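Local coordinates for protein putative lipase/esterase (Lactobacillus plantarum WCFS1, PDB 3BXP) that is a putative carboxylesterase of the alpha/beta-hydrolase clan, probably hydrolysing carboxylic ester bonds, at residues H14-T19 / L87-A92. Residues are numbered along the deposited sequence; the frame is centred on the assembly and turned at random. Where two conformers were deposited one is given.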
ATOM      1  N   HIS B  14      33.112  -0.205  17.191  1.00 22.20           N
ATOM      2  CA  HIS B  14      31.802   0.149  17.783  1.00 22.26           C
ATOM      3  C   HIS B  14      31.069  -1.141  18.078  1.00 21.79           C
ATOM      4  O   HIS B  14      30.328  -1.665  17.228  1.00 22.77           O
ATOM      5  CB  HIS B  14      30.977   0.998  16.819  1.00 19.93           C
ATOM      6  CG  HIS B  14      31.421   2.435  16.754  1.00 18.79           C
ATOM      7  ND1 HIS B  14      32.571   2.822  16.119  1.00 23.74           N
ATOM      8  CD2 HIS B  14      30.852   3.559  17.239  1.00 22.18           C
ATOM      9  CE1 HIS B  14      32.733   4.130  16.260  1.00 21.52           C
ATOM     10  NE2 HIS B  14      31.678   4.611  16.908  1.00 20.26           N
ATOM     11  N   PRO B  15      31.279  -1.688  19.284  1.00 23.70           N
ATOM     12  CA  PRO B  15      30.637  -2.942  19.685  1.00 23.22           C
ATOM     13  C   PRO B  15      29.147  -2.820  19.729  1.00 21.62           C
ATOM     14  O   PRO B  15      28.627  -1.713  19.890  1.00 24.60           O
ATOM     15  CB  PRO B  15      31.163  -3.159  21.101  1.00 23.24           C
ATOM     16  CG  PRO B  15      32.439  -2.436  21.125  1.00 24.91           C
ATOM     17  CD  PRO B  15      32.241  -1.221  20.303  1.00 23.33           C
ATOM     18  N   PHE B  16      28.463  -3.945  19.566  1.00 21.80           N
ATOM     19  CA  PHE B  16      27.008  -3.975  19.518  1.00 21.98           C
ATOM     20  C   PHE B  16      26.494  -5.331  19.914  1.00 23.23           C
ATOM     21  O   PHE B  16      27.185  -6.344  19.748  1.00 21.75           O
ATOM     22  CB  PHE B  16      26.476  -3.644  18.129  1.00 23.50           C
ATOM     23  CG  PHE B  16      26.951  -4.582  17.049  1.00 22.85           C
ATOM     24  CD1 PHE B  16      28.232  -4.460  16.528  1.00 19.83           C
ATOM     25  CD2 PHE B  16      26.109  -5.572  16.531  1.00 25.18           C
ATOM     26  CE1 PHE B  16      28.680  -5.306  15.546  1.00 19.59           C
ATOM     27  CE2 PHE B  16      26.577  -6.419  15.539  1.00 24.45           C
ATOM     28  CZ  PHE B  16      27.833  -6.286  15.038  1.00 22.09           C
ATOM     29  N   GLN B  17      25.278  -5.358  20.438  0.50 22.75           N
ATOM     30  CA  GLN B  17      24.693  -6.604  20.890  0.50 21.94           C
ATOM     31  C   GLN B  17      23.618  -7.165  19.989  0.50 22.37           C
ATOM     32  O   GLN B  17      22.725  -6.479  19.486  0.50 20.39           O
ATOM     33  CB  GLN B  17      24.183  -6.470  22.307  0.50 24.63           C
ATOM     34  CG  GLN B  17      25.343  -6.381  23.300  0.50 19.63           C
ATOM     35  CD  GLN B  17      24.868  -6.031  24.668  0.50 29.08           C
ATOM     36  OE1 GLN B  17      23.852  -5.358  24.814  0.50 29.23           O
ATOM     37  NE2 GLN B  17      25.596  -6.479  25.692  0.50 16.28           N
ATOM     38  N   ILE B  18      23.714  -8.473  19.837  1.00 22.44           N
ATOM     39  CA  ILE B  18      22.748  -9.207  19.055  1.00 20.44           C
ATOM     40  C   ILE B  18      22.219 -10.355  19.909  1.00 17.66           C
ATOM     41  O   ILE B  18      22.905 -10.845  20.823  1.00 20.21           O
ATOM     42  CB  ILE B  18      23.387  -9.780  17.785  1.00 20.37           C
ATOM     43  CG1 ILE B  18      24.347 -10.927  18.158  1.00 19.12           C
ATOM     44  CG2 ILE B  18      24.021  -8.656  16.938  1.00 23.49           C
ATOM     45  CD1 ILE B  18      24.847 -11.738  16.918  1.00 26.05           C
ATOM     46  N   THR B  19      21.010 -10.792  19.613  1.00 18.68           N
ATOM     47  CA  THR B  19      20.488 -12.078  20.115  1.00 19.65           C
ATOM     48  C   THR B  19      20.066 -12.890  18.906  1.00 22.21           C
ATOM     49  O   THR B  19      19.250 -12.440  18.083  1.00 19.06           O
ATOM     50  CB  THR B  19      19.291 -11.872  21.052  1.00 20.87           C
ATOM     51  OG1 THR B  19      19.719 -11.114  22.185  1.00 20.87           O
ATOM     52  CG2 THR B  19      18.704 -13.209  21.553  1.00 18.97           C
ATOM     53  N   LEU B  87      25.482   0.771   9.685  1.00 20.26           N
ATOM     54  CA  LEU B  87      25.604   0.078   8.383  1.00 18.86           C
ATOM     55  C   LEU B  87      26.693  -1.023   8.432  1.00 19.98           C
ATOM     56  O   LEU B  87      26.474  -2.158   8.002  1.00 19.35           O
ATOM     57  CB  LEU B  87      25.915   1.073   7.254  1.00 19.85           C
ATOM     58  CG  LEU B  87      24.892   2.137   6.952  1.00 21.28           C
ATOM     59  CD1 LEU B  87      25.477   3.130   5.956  1.00 22.28           C
ATOM     60  CD2 LEU B  87      23.592   1.527   6.425  1.00 23.28           C
ATOM     61  N   GLN B  88      27.825  -0.683   9.045  1.00 23.37           N
ATOM     62  CA  GLN B  88      28.966  -1.610   9.242  1.00 21.41           C
ATOM     63  C   GLN B  88      28.557  -2.762  10.162  1.00 21.25           C
ATOM     64  O   GLN B  88      28.832  -3.929   9.882  1.00 20.38           O
ATOM     65  CB  GLN B  88      30.201  -0.833   9.734  1.00 20.99           C
ATOM     66  CG  GLN B  88      30.682   0.160   8.677  1.00 20.08           C
ATOM     67  CD  GLN B  88      31.616   1.288   9.129  1.00 22.78           C
ATOM     68  OE1 GLN B  88      31.737   1.629  10.294  1.00 27.42           O
ATOM     69  NE2 GLN B  88      32.228   1.926   8.148  1.00 36.40           N
ATOM     70  N   GLN B  89      27.811  -2.438  11.221  1.00 20.42           N
ATOM     71  CA  GLN B  89      27.320  -3.459  12.171  1.00 17.68           C
ATOM     72  C   GLN B  89      26.316  -4.416  11.539  1.00 20.42           C
ATOM     73  O   GLN B  89      26.327  -5.600  11.811  1.00 19.68           O
ATOM     74  CB  GLN B  89      26.680  -2.781  13.372  1.00 21.09           C
ATOM     75  CG  GLN B  89      27.627  -1.958  14.219  1.00 21.85           C
ATOM     76  CD  GLN B  89      26.930  -1.066  15.255  1.00 20.71           C
ATOM     77  OE1 GLN B  89      25.756  -0.650  15.113  1.00 19.58           O
ATOM     78  NE2 GLN B  89      27.680  -0.747  16.320  1.00 19.19           N
ATOM     79  N   LEU B  90      25.459  -3.884  10.689  1.00 23.13           N
ATOM     80  CA  LEU B  90      24.484  -4.713   9.996  1.00 18.90           C
ATOM     81  C   LEU B  90      25.276  -5.617   9.011  1.00 20.18           C
ATOM     82  O   LEU B  90      25.030  -6.803   8.922  1.00 19.95           O
ATOM     83  CB  LEU B  90      23.465  -3.855   9.287  1.00 19.87           C
ATOM     84  CG  LEU B  90      22.370  -4.526   8.455  1.00 16.27           C
ATOM     85  CD1 LEU B  90      21.768  -5.790   9.133  1.00 22.63           C
ATOM     86  CD2 LEU B  90      21.276  -3.503   8.105  1.00 19.11           C
ATOM     87  N   GLY B  91      26.241  -5.040   8.308  1.00 19.51           N
ATOM     88  CA  GLY B  91      27.132  -5.851   7.487  1.00 20.65           C
ATOM     89  C   GLY B  91      27.897  -6.933   8.259  1.00 21.20           C
ATOM     90  O   GLY B  91      28.063  -8.074   7.768  1.00 18.86           O
ATOM     91  N   ALA B  92      28.435  -6.550   9.420  1.00 20.92           N
ATOM     92  CA  ALA B  92      29.148  -7.472  10.296  1.00 21.68           C
ATOM     93  C   ALA B  92      28.219  -8.594  10.812  1.00 17.82           C
ATOM     94  O   ALA B  92      28.659  -9.716  11.029  1.00 19.69           O
ATOM     95  CB  ALA B  92      29.815  -6.726  11.453  1.00 21.26           C
TER
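One face of the Phe16 ring is covered by the aliphatic part of Gln89: CB of Gln89 sits 3.8 Å from the ring centroid, almost directly over it, a CH-pi contact. Further along the side chain, Gln89 CG comes within 3.5 Å of Phe16 CD1. Ala92 CB approaches Phe16 CZ obliquely at 4.1 Å, one helical turn on, and His14 O lies in the ring plane at its edge. Phe16 CG takes the crowded position between its backbone N and carbonyl carbon (chi1 59°), which carries the ring across to helix 85-99. Gln89 runs past the ring the opposite way, extended beyond CG, its amide turned 43° from the ring plane. Its NE2 donates to His14 O (2.9 Å, 160° at the hydrogen); the oxygen lies in the amide plane, whereas the donor stands above the carbonyl plane. Gln89 OE1 accepts from Gln74 N. An alanine in place of Phe16 would probably open a gap over Gln89 and strip the apolar cover from its methylenes. One glutamine joins residues 14-16 to helix 85-99, packed on the alpha/beta-hydrolase sheet; with partners for both polar atoms, its buried amide is fixed in rotation, keeping the methylenes flat against the ring.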